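Local coordinates for protein adenylate isopentenyltransferase (Humulus lupulus, PDB 3A8T) that transfers an isopentenyl group from dimethylallyl diphosphate to ATP, ADP or AMP in a magnesium-dependent step of cytokinin biosynthesis, at residues 85-90 / 98-103; 138-143 / 284-289; 176-181 / 330-335; 184-189 / 300-305. All blocks are in the same frame, centred on the assembly; numbering follows the deposited sequence.

Interaction 1 of 4, residues 85-90 / 98-103; sequences NKISVP and HLLGEV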
# COMPACT_ATOMS: atom_id res chain seq x y z
N ASN A 85 -5.09 -3.54 -2.50
CA ASN A 85 -5.70 -2.49 -1.73
C ASN A 85 -5.59 -1.14 -2.44
O ASN A 85 -5.24 -0.13 -1.81
CB ASN A 85 -5.06 -2.43 -0.35
CG ASN A 85 -4.85 -3.86 0.30
OD1 ASN A 85 -3.70 -4.43 0.30
ND2 ASN A 85 -5.94 -4.43 0.85
N LYS A 86 -5.85 -1.10 -3.75
CA LYS A 86 -5.78 0.18 -4.44
C LYS A 86 -6.97 1.04 -4.00
O LYS A 86 -8.09 0.57 -3.89
CB LYS A 86 -5.88 0.03 -5.95
CG LYS A 86 -4.71 -0.48 -6.63
CD LYS A 86 -5.06 -0.54 -8.08
CE LYS A 86 -3.88 -1.02 -8.91
NZ LYS A 86 -3.59 -2.45 -8.83
N ILE A 87 -6.71 2.31 -3.72
CA ILE A 87 -7.80 3.17 -3.35
C ILE A 87 -8.84 3.18 -4.52
O ILE A 87 -8.45 3.39 -5.67
CB ILE A 87 -7.25 4.62 -3.04
CG1 ILE A 87 -8.42 5.55 -2.64
CG2 ILE A 87 -6.53 5.18 -4.27
CD1 ILE A 87 -7.98 6.80 -1.80
N SER A 88 -10.13 2.97 -4.23
CA SER A 88 -11.17 2.99 -5.30
C SER A 88 -11.21 4.34 -5.99
O SER A 88 -10.91 5.37 -5.34
CB SER A 88 -12.57 2.72 -4.76
OG SER A 88 -13.10 3.82 -4.04
N VAL A 89 -11.57 4.36 -7.27
CA VAL A 89 -11.59 5.60 -8.02
C VAL A 89 -12.63 6.57 -7.44
O VAL A 89 -12.35 7.75 -7.29
CB VAL A 89 -11.81 5.33 -9.54
CG1 VAL A 89 -11.53 6.56 -10.36
CG2 VAL A 89 -10.85 4.25 -10.00
N PRO A 90 -13.82 6.09 -7.08
CA PRO A 90 -14.80 7.03 -6.50
C PRO A 90 -14.21 7.76 -5.31
O PRO A 90 -14.45 8.93 -5.09
CB PRO A 90 -15.95 6.11 -6.11
CG PRO A 90 -15.92 5.08 -7.19
CD PRO A 90 -14.45 4.80 -7.39
N HIS A 98 -0.87 9.05 -10.36
CA HIS A 98 0.17 8.57 -11.25
C HIS A 98 0.86 7.32 -10.68
O HIS A 98 0.93 7.13 -9.48
CB HIS A 98 1.20 9.67 -11.45
CG HIS A 98 0.58 10.99 -11.78
ND1 HIS A 98 0.35 11.40 -13.08
CD2 HIS A 98 0.11 11.98 -10.98
CE1 HIS A 98 -0.22 12.59 -13.06
NE2 HIS A 98 -0.38 12.96 -11.80
N LEU A 99 1.37 6.47 -11.56
CA LEU A 99 2.07 5.27 -11.17
C LEU A 99 1.13 4.38 -10.38
O LEU A 99 1.54 3.65 -9.47
CB LEU A 99 3.30 5.63 -10.34
CG LEU A 99 4.55 6.31 -10.93
CD1 LEU A 99 5.66 5.35 -10.85
CD2 LEU A 99 4.36 6.77 -12.35
N LEU A 100 -0.15 4.43 -10.72
CA LEU A 100 -1.14 3.61 -10.03
C LEU A 100 -1.90 2.73 -10.99
O LEU A 100 -2.76 3.19 -11.73
CB LEU A 100 -2.11 4.47 -9.22
CG LEU A 100 -3.21 3.70 -8.45
CD1 LEU A 100 -2.62 2.66 -7.53
CD2 LEU A 100 -4.07 4.70 -7.64
N GLY A 101 -1.52 1.47 -11.00
CA GLY A 101 -2.18 0.47 -11.83
C GLY A 101 -2.00 0.66 -13.31
O GLY A 101 -2.92 0.37 -14.07
N GLU A 102 -0.83 1.10 -13.73
CA GLU A 102 -0.63 1.30 -15.14
C GLU A 102 0.49 0.48 -15.73
O GLU A 102 0.72 0.56 -16.92
CB GLU A 102 -0.37 2.78 -15.44
CG GLU A 102 -1.48 3.74 -15.03
CD GLU A 102 -1.13 5.18 -15.36
OE1 GLU A 102 -1.10 5.51 -16.56
OE2 GLU A 102 -0.88 5.98 -14.42
N VAL A 103 1.21 -0.28 -14.91
CA VAL A 103 2.29 -1.12 -15.41
C VAL A 103 1.72 -2.51 -15.72
O VAL A 103 0.99 -3.06 -14.94
CB VAL A 103 3.43 -1.24 -14.37
CG1 VAL A 103 4.58 -2.09 -14.95
CG2 VAL A 103 3.91 0.16 -13.96
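Lys86 and Leu100 mark the closest approach of two backbones that are neither helix nor strand where they meet, their CA atoms 8.0 Å apart. No hydrogen bond joins 85-90 to 98-103, so the contact rests on aliphatic carbon, a worked example of a lysine used for its methylenes. The side chains of Lys86 and Leu100 lie alongside, pointing opposite ways: CG of Lys86 lies 3.9 Å from CD1 of Leu100, and CD follows close behind. Further along, CE of Lys86 settles 3.7 Å from CA of Gly101. Gly101, with a positive phi of 67°, presents a bare CA that the lysine passes closely. Lys86 runs extended until its last torsion bends (chi4 75°), which carries NZ beyond the apolar patch to the carbonyl oxygen of Tyr77, its main partner, with a weak bond to Thr84. On the other branch of Leu100, CD2 meets CG2 of Ile87 at 4.2 Å, the two side chains standing roughly perpendicular. Ile87 also packs on Ser54 and Ile58 of helix 53-61, while backbone bonds tie Gly101 to Gln75. The contact thus draws together two connections at the edge of a parallel sheet, beside the nucleotide site: Asn85 touches ATP, and Ser54 belongs to the P-loop, assigned to the ATP-binding site.

Interaction 2 of 4, residues 138-143 / 284-289; sequences GSNSFI and GKILRL. With ATP (adenosine-5'-triphosphate), chain B.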
# COMPACT_ATOMS: atom_id res chain seq x y z
N GLY A 138 4.07 2.88 0.67
CA GLY A 138 4.94 2.29 1.64
C GLY A 138 6.12 1.46 1.21
O GLY A 138 6.64 0.74 2.07
N SER A 139 6.54 1.53 -0.05
CA SER A 139 7.72 0.75 -0.45
C SER A 139 8.89 1.66 -0.26
O SER A 139 9.20 2.50 -1.11
CB SER A 139 7.65 0.29 -1.88
OG SER A 139 6.46 -0.45 -2.04
N ASN A 140 9.53 1.50 0.88
CA ASN A 140 10.67 2.32 1.24
C ASN A 140 11.77 2.19 0.20
O ASN A 140 12.50 3.12 -0.01
CB ASN A 140 11.07 2.01 2.69
CG ASN A 140 9.94 2.44 3.71
OD1 ASN A 140 9.57 3.63 3.79
ND2 ASN A 140 9.40 1.46 4.47
N SER A 141 11.81 1.08 -0.52
CA SER A 141 12.80 0.93 -1.58
C SER A 141 12.45 1.87 -2.77
O SER A 141 13.36 2.36 -3.47
CB SER A 141 12.87 -0.51 -2.08
OG SER A 141 11.81 -0.84 -2.99
N PHE A 142 11.17 2.12 -3.02
CA PHE A 142 10.77 3.01 -4.10
C PHE A 142 10.90 4.44 -3.64
O PHE A 142 11.34 5.29 -4.40
CB PHE A 142 9.32 2.74 -4.57
CG PHE A 142 9.22 1.68 -5.68
CD1 PHE A 142 10.27 0.80 -5.94
CD2 PHE A 142 8.06 1.58 -6.46
CE1 PHE A 142 10.17 -0.15 -6.97
CE2 PHE A 142 7.98 0.62 -7.48
CZ PHE A 142 9.04 -0.23 -7.72
N ILE A 143 10.51 4.72 -2.41
CA ILE A 143 10.62 6.07 -1.90
C ILE A 143 12.10 6.51 -1.92
O ILE A 143 12.42 7.61 -2.37
CB ILE A 143 10.10 6.17 -0.48
CG1 ILE A 143 8.58 5.93 -0.45
CG2 ILE A 143 10.42 7.53 0.07
CD1 ILE A 143 8.02 5.51 0.95
N GLY A 284 9.97 -0.71 11.29
CA GLY A 284 11.36 -0.71 11.67
C GLY A 284 12.17 0.02 10.65
O GLY A 284 13.07 0.80 10.95
N LYS A 285 11.84 -0.25 9.40
CA LYS A 285 12.48 0.39 8.28
C LYS A 285 12.26 1.91 8.39
O LYS A 285 13.19 2.73 8.25
CB LYS A 285 11.84 -0.20 7.05
CG LYS A 285 12.46 0.08 5.70
CD LYS A 285 11.87 -0.89 4.69
CE LYS A 285 12.21 -2.32 5.09
NZ LYS A 285 12.06 -3.29 3.96
N ILE A 286 11.03 2.33 8.67
CA ILE A 286 10.78 3.75 8.82
C ILE A 286 11.59 4.31 9.98
O ILE A 286 12.17 5.39 9.90
CB ILE A 286 9.29 4.06 9.04
CG1 ILE A 286 8.54 3.82 7.74
CG2 ILE A 286 9.13 5.50 9.53
CD1 ILE A 286 7.06 3.54 7.88
N LEU A 287 11.65 3.56 11.07
CA LEU A 287 12.42 3.99 12.20
C LEU A 287 13.89 4.20 11.79
O LEU A 287 14.54 5.07 12.33
CB LEU A 287 12.29 2.96 13.33
CG LEU A 287 10.89 3.02 13.96
CD1 LEU A 287 10.67 1.83 14.86
CD2 LEU A 287 10.71 4.33 14.76
N ARG A 288 14.40 3.45 10.83
CA ARG A 288 15.79 3.65 10.43
C ARG A 288 16.03 4.92 9.60
O ARG A 288 17.15 5.40 9.55
CB ARG A 288 16.32 2.41 9.65
CG ARG A 288 16.95 1.27 10.50
CD ARG A 288 16.07 0.85 11.72
NE ARG A 288 15.84 -0.60 11.77
CZ ARG A 288 15.08 -1.26 12.66
NH1 ARG A 288 14.44 -0.63 13.64
NH2 ARG A 288 14.96 -2.57 12.54
N LEU A 289 15.01 5.46 8.94
CA LEU A 289 15.21 6.67 8.16
C LEU A 289 15.15 7.83 9.11
O LEU A 289 15.54 8.96 8.78
CB LEU A 289 14.14 6.85 7.12
CG LEU A 289 13.91 5.58 6.36
CD1 LEU A 289 12.69 4.95 6.94
CD2 LEU A 289 13.71 5.84 4.91
PG ATP B . 11.37 -5.23 0.07
O1G ATP B . 12.36 -4.57 -0.84
O2G ATP B . 10.77 -6.53 -0.72
O3G ATP B . 12.09 -5.74 1.42
PB ATP B . 10.09 -2.80 -0.20
O1B ATP B . 10.75 -1.77 0.55
O2B ATP B . 10.79 -2.92 -1.58
O3B ATP B . 10.16 -4.20 0.57
PA ATP B . 7.35 -2.99 0.44
O1A ATP B . 7.65 -3.13 1.86
O2A ATP B . 6.09 -1.99 0.33
O3A ATP B . 8.56 -2.33 -0.46
O5' ATP B . 6.81 -4.38 -0.22
C5' ATP B . 7.51 -5.51 0.20
C4' ATP B . 6.59 -6.70 -0.04
O4' ATP B . 5.39 -6.51 0.71
C3' ATP B . 6.12 -6.86 -1.51
O3' ATP B . 7.05 -7.63 -2.26
C2' ATP B . 4.75 -7.55 -1.33
O2' ATP B . 4.92 -8.92 -1.23
C1' ATP B . 4.20 -6.99 -0.04
N9 ATP B . 3.26 -5.88 -0.31
C8 ATP B . 3.55 -4.51 -0.29
N7 ATP B . 2.51 -3.81 -0.68
C5 ATP B . 1.47 -4.66 -0.96
C6 ATP B . 0.11 -4.53 -1.43
N6 ATP B . -0.46 -3.31 -1.71
N1 ATP B . -0.62 -5.65 -1.58
C2 ATP B . -0.11 -6.85 -1.32
N3 ATP B . 1.14 -7.03 -0.90
C4 ATP B . 1.96 -6.00 -0.71
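Asn140 lays its amide against the hydrocarbon part of Lys285 instead of spending it on a hydrogen bond across the contact, an instance of a polar side chain buried as packing surface within the ATP-binding run Ser139-Ser141. ND2 of Asn140 stands 3.4 Å from CD of Lys285, and CB of Asn140 rests 3.6 Å from that same CD, so one methylene is met by both the root and the amide nitrogen of the asparagine. The two side chains pass at a slant. From the next residue of the same helix, CG1 of Ile286 comes to 4.1 Å from OD1 of Asn140, roughly perpendicular to it. Lys285 leaves its helix with CG anti to the backbone N (chi1 -169°) and bends at chi3, which brings NZ within 3.5 Å of the gamma-phosphate oxygen O3G of ATP; a positive charge there would probably steady the triphosphate. Across from it, the start of helix 140-147 grips the other phosphates. OG of Ser139 donates to O2A of ATP at 2.9 Å, and also bonds to the backbone N of Lys73. Ser141 binds the beta-phosphate twice, through OG to O2B at 2.7 Å and through its backbone N to O1B at 3.2 Å. Helix start and flanking lysine together line the ATP pocket, next to the P-loop, whose Gly47 lies beside Ile286, in a protein of the P-loop NTPase clan.

Interaction 3 of 4, residues 176-181 / 330-335; sequences CFLWVD and VKIVSR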
# COMPACT_ATOMS: atom_id res chain seq x y z
N CYS A 176 8.75 17.16 2.51
CA CYS A 176 8.01 17.30 3.76
C CYS A 176 7.54 15.84 3.90
O CYS A 176 6.98 15.28 2.98
CB CYS A 176 6.82 18.24 3.63
SG CYS A 176 5.77 18.29 5.11
N PHE A 177 7.82 15.24 5.05
CA PHE A 177 7.48 13.86 5.29
C PHE A 177 6.40 13.73 6.32
O PHE A 177 6.63 14.09 7.46
CB PHE A 177 8.69 13.11 5.85
CG PHE A 177 9.88 13.06 4.96
CD1 PHE A 177 9.92 12.17 3.89
CD2 PHE A 177 10.98 13.88 5.19
CE1 PHE A 177 11.05 12.09 3.07
CE2 PHE A 177 12.12 13.82 4.37
CZ PHE A 177 12.15 12.92 3.31
N LEU A 178 5.23 13.24 5.96
CA LEU A 178 4.21 13.02 6.96
C LEU A 178 4.26 11.50 7.17
O LEU A 178 4.20 10.74 6.20
CB LEU A 178 2.82 13.40 6.47
CG LEU A 178 2.63 14.87 6.10
CD1 LEU A 178 1.21 15.15 5.66
CD2 LEU A 178 3.00 15.70 7.30
N TRP A 179 4.41 11.09 8.42
CA TRP A 179 4.45 9.69 8.76
C TRP A 179 3.21 9.39 9.62
O TRP A 179 3.07 9.92 10.73
CB TRP A 179 5.76 9.36 9.51
CG TRP A 179 5.78 8.05 10.24
CD1 TRP A 179 5.19 6.88 9.86
CD2 TRP A 179 6.49 7.75 11.44
NE1 TRP A 179 5.49 5.87 10.75
CE2 TRP A 179 6.28 6.38 11.73
CE3 TRP A 179 7.28 8.51 12.32
CZ2 TRP A 179 6.83 5.76 12.85
CZ3 TRP A 179 7.82 7.90 13.44
CH2 TRP A 179 7.60 6.54 13.70
N VAL A 180 2.30 8.57 9.08
CA VAL A 180 1.08 8.19 9.80
C VAL A 180 1.39 6.94 10.59
O VAL A 180 1.68 5.90 10.03
CB VAL A 180 -0.15 7.95 8.83
CG1 VAL A 180 -1.40 7.69 9.64
CG2 VAL A 180 -0.38 9.19 7.99
N ASP A 181 1.35 7.06 11.90
CA ASP A 181 1.69 5.95 12.75
C ASP A 181 0.45 5.41 13.51
O ASP A 181 -0.48 6.14 13.85
CB ASP A 181 2.81 6.43 13.68
CG ASP A 181 3.36 5.34 14.62
OD1 ASP A 181 3.75 4.22 14.16
OD2 ASP A 181 3.43 5.63 15.83
N VAL A 330 -2.66 19.48 7.70
CA VAL A 330 -2.99 20.68 6.93
C VAL A 330 -2.02 21.79 7.34
O VAL A 330 -1.39 22.42 6.46
CB VAL A 330 -4.48 21.13 7.16
CG1 VAL A 330 -4.71 22.54 6.63
CG2 VAL A 330 -5.40 20.21 6.48
N LYS A 331 -1.86 21.97 8.66
CA LYS A 331 -0.96 22.96 9.22
C LYS A 331 0.50 22.75 8.76
O LYS A 331 1.18 23.69 8.32
CB LYS A 331 -1.00 22.92 10.74
CG LYS A 331 -2.30 23.32 11.32
CD LYS A 331 -2.52 22.68 12.69
CE LYS A 331 -1.65 23.30 13.78
NZ LYS A 331 -2.10 22.95 15.20
N ILE A 332 0.98 21.52 8.87
CA ILE A 332 2.35 21.25 8.46
C ILE A 332 2.51 21.57 6.96
O ILE A 332 3.43 22.25 6.59
CB ILE A 332 2.72 19.76 8.73
CG1 ILE A 332 2.73 19.47 10.23
CG2 ILE A 332 4.08 19.40 8.10
CD1 ILE A 332 2.80 17.94 10.57
N VAL A 333 1.61 21.08 6.11
CA VAL A 333 1.76 21.28 4.67
C VAL A 333 1.69 22.74 4.33
O VAL A 333 2.46 23.27 3.57
CB VAL A 333 0.70 20.51 3.91
CG1 VAL A 333 0.65 20.97 2.48
CG2 VAL A 333 0.97 19.07 4.02
N SER A 334 0.72 23.38 4.94
CA SER A 334 0.52 24.80 4.82
C SER A 334 1.83 25.55 5.09
O SER A 334 2.22 26.44 4.35
CB SER A 334 -0.53 25.20 5.83
OG SER A 334 -1.21 26.33 5.37
N ARG A 335 2.54 25.20 6.15
CA ARG A 335 3.78 25.92 6.40
C ARG A 335 4.91 25.58 5.44
O ARG A 335 5.80 26.39 5.19
CB ARG A 335 4.20 25.69 7.84
CG ARG A 335 3.17 26.23 8.80
CD ARG A 335 3.47 25.69 10.18
NE ARG A 335 2.48 26.09 11.16
CZ ARG A 335 2.30 25.41 12.29
NH1 ARG A 335 3.05 24.33 12.50
NH2 ARG A 335 1.39 25.82 13.20
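Apolar packing accounts for the whole of this contact, with Ile332 pressed against Cys176 and Leu178 of the strand. The sulfur of Cys176 touches CG2 of Ile332 at 3.6 Å, and CD2 of Leu178 meets the same methyl at 3.9 Å. That CG2 is therefore shared by two residues that lie on one face of the strand, two positions apart. Its place follows from the branching of the isoleucine: CG1 is anti to the carbonyl carbon (chi1 -66°), which leaves CG2 anti to the backbone N. CD1 of Ile332 adds a second touch on CD2 of Leu178, at 4.0 Å, as the two side chains interleave from opposing sides. The other leucine branch, CD1, reaches CG2 of Val333 at a looser 4.3 Å, so the fork of Leu178 spreads over two successive helix residues.

No hydrogen bond joins strand to helix: Ser334 N bonds to Val330 O within the helix, and the strand pairs with its neighbours, Leu42, Val44 and Met46 on one side and Arg297 on the other. The short axes run nearly antiparallel, at 172°, with a closest approach of 9.7 Å, an illustration of a helix laid along a sheet. Helix 315-338 packs here on one face of the parallel sheet: Val333 also touches Leu43 of strand 41-46, and Ile332 touches Arg297 of strand 296-300, so the helix spans strand 174-181 and both its neighbours.

Interaction 4 of 4, residues 184-189 / 300-305; sequences VKVLTD and DATESF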
# COMPACT_ATOMS: atom_id res chain seq x y z
N VAL A 184 1.21 -0.83 16.94
CA VAL A 184 1.22 -2.15 16.31
C VAL A 184 -0.03 -2.97 16.55
O VAL A 184 -0.67 -3.42 15.60
CB VAL A 184 2.48 -2.99 16.70
CG1 VAL A 184 3.68 -2.52 15.87
CG2 VAL A 184 2.79 -2.86 18.19
N LYS A 185 -0.39 -3.15 17.81
CA LYS A 185 -1.59 -3.93 18.11
C LYS A 185 -2.84 -3.44 17.38
O LYS A 185 -3.56 -4.22 16.83
CB LYS A 185 -1.87 -3.97 19.61
CG LYS A 185 -2.83 -5.07 19.97
CD LYS A 185 -2.45 -6.36 19.20
CE LYS A 185 -3.28 -7.59 19.58
NZ LYS A 185 -4.76 -7.38 19.53
N VAL A 186 -3.10 -2.15 17.41
CA VAL A 186 -4.27 -1.65 16.71
C VAL A 186 -4.14 -1.90 15.20
O VAL A 186 -5.09 -2.32 14.55
CB VAL A 186 -4.47 -0.16 17.00
CG1 VAL A 186 -5.64 0.42 16.17
CG2 VAL A 186 -4.73 0.00 18.49
N LEU A 187 -2.93 -1.68 14.67
CA LEU A 187 -2.66 -1.85 13.26
C LEU A 187 -2.88 -3.29 12.88
O LEU A 187 -3.60 -3.60 11.95
CB LEU A 187 -1.24 -1.40 12.96
CG LEU A 187 -0.86 -1.42 11.48
CD1 LEU A 187 -1.84 -0.59 10.67
CD2 LEU A 187 0.59 -0.96 11.32
N THR A 188 -2.26 -4.17 13.64
CA THR A 188 -2.38 -5.61 13.50
C THR A 188 -3.85 -6.01 13.40
O THR A 188 -4.28 -6.66 12.44
CB THR A 188 -1.70 -6.23 14.75
OG1 THR A 188 -0.31 -6.37 14.49
CG2 THR A 188 -2.29 -7.54 15.11
N ASP A 189 -4.63 -5.64 14.40
CA ASP A 189 -6.05 -5.91 14.41
C ASP A 189 -6.79 -5.28 13.23
O ASP A 189 -7.70 -5.89 12.66
CB ASP A 189 -6.66 -5.42 15.73
CG ASP A 189 -6.25 -6.29 16.91
OD1 ASP A 189 -6.62 -5.97 18.07
OD2 ASP A 189 -5.55 -7.32 16.68
N ASP A 300 -0.42 10.49 14.76
CA ASP A 300 -0.86 9.30 15.42
C ASP A 300 -2.31 9.01 15.11
O ASP A 300 -3.23 9.59 15.69
CB ASP A 300 -0.69 9.41 16.93
CG ASP A 300 -0.88 8.06 17.63
OD1 ASP A 300 -1.59 7.16 17.08
OD2 ASP A 300 -0.32 7.88 18.72
N ALA A 301 -2.49 8.07 14.20
CA ALA A 301 -3.79 7.62 13.76
C ALA A 301 -4.38 6.50 14.64
O ALA A 301 -5.42 5.94 14.31
CB ALA A 301 -3.67 7.11 12.32
N THR A 302 -3.73 6.16 15.75
CA THR A 302 -4.23 5.05 16.57
C THR A 302 -5.68 5.06 17.03
O THR A 302 -6.36 4.09 16.87
CB THR A 302 -3.33 4.83 17.78
OG1 THR A 302 -1.99 4.58 17.33
CG2 THR A 302 -3.86 3.63 18.61
N GLU A 303 -6.18 6.15 17.57
CA GLU A 303 -7.53 6.15 18.02
C GLU A 303 -8.50 6.18 16.88
O GLU A 303 -9.68 5.84 17.05
CB GLU A 303 -7.79 7.35 18.91
CG GLU A 303 -6.93 7.37 20.17
CD GLU A 303 -7.11 6.15 21.05
OE1 GLU A 303 -8.27 5.73 21.26
OE2 GLU A 303 -6.07 5.62 21.53
N SER A 304 -8.03 6.64 15.73
CA SER A 304 -8.86 6.71 14.55
C SER A 304 -9.14 5.31 14.11
O SER A 304 -10.26 4.98 13.72
CB SER A 304 -8.16 7.47 13.40
OG SER A 304 -8.00 8.86 13.63
N PHE A 305 -8.10 4.48 14.15
CA PHE A 305 -8.19 3.10 13.76
C PHE A 305 -8.98 2.25 14.74
O PHE A 305 -9.80 1.40 14.31
CB PHE A 305 -6.76 2.55 13.54
CG PHE A 305 -6.16 3.01 12.24
CD1 PHE A 305 -6.10 2.18 11.15
CD2 PHE A 305 -5.79 4.34 12.07
CE1 PHE A 305 -5.70 2.65 9.90
CE2 PHE A 305 -5.39 4.82 10.82
CZ PHE A 305 -5.35 3.97 9.74
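Val186 supplies the apolar part of this contact, dividing its two methyls between two residues about a turn apart on the helix that begins at Thr302. CG2 of Val186 faces CG2 of Thr302 at 3.7 Å, methyl to methyl, while CG1 lies 3.6 Å from CB of Phe305; both pairs meet at an oblique angle. Phe305 therefore offers its CB rather than its ring, which engages Tyr190 edge-to-face.

No polar bond crosses between the segments. OD1 of Asp300 accepts from the backbone N of Thr302 at 2.7 Å, closing an Asx turn, and also from OG1 of Thr302 at 2.6 Å through its syn lone pair. With chi1 at -57°, Thr302 swings OG1 toward the aspartate and turns CG2 to the valine, one side chain serving both kinds of interaction. OG1 is bonded to the backbone N of Ser183 as well. On helix 184-201, Lys185 NZ forms a salt bridge with Asp189 OD1 at 2.8 Å.

The contact sets the first turn of helix 184-201 against that of helix 302-309, just past strands 174-181 and 296-300. Helix 315-338 packs on Ala301 and Ser304, and helix 257-289 on Val184 and Leu187.

In the fold
From the N terminus, interaction 1 closes first, a short loop around strand 97-98, before any other contact opens. Interaction 2 then starts at helix 140-147 and waits 140 residues for its partner on helix 257-289. Meanwhile strand 174-181 opens interaction 3 and helix 184-201 opens interaction 4, so interaction 2 crosses both. Interaction 4 closes at helix 302-309, nested inside the long loop that helix 315-338 completes for interaction 3. Interactions 2 and 3 touch through Ile286 and Leu287 on Trp179; interactions 3 and 4 meet where Ala301 packs on Val180. The set links the ATP pocket, the central sheet and the C-terminal helices.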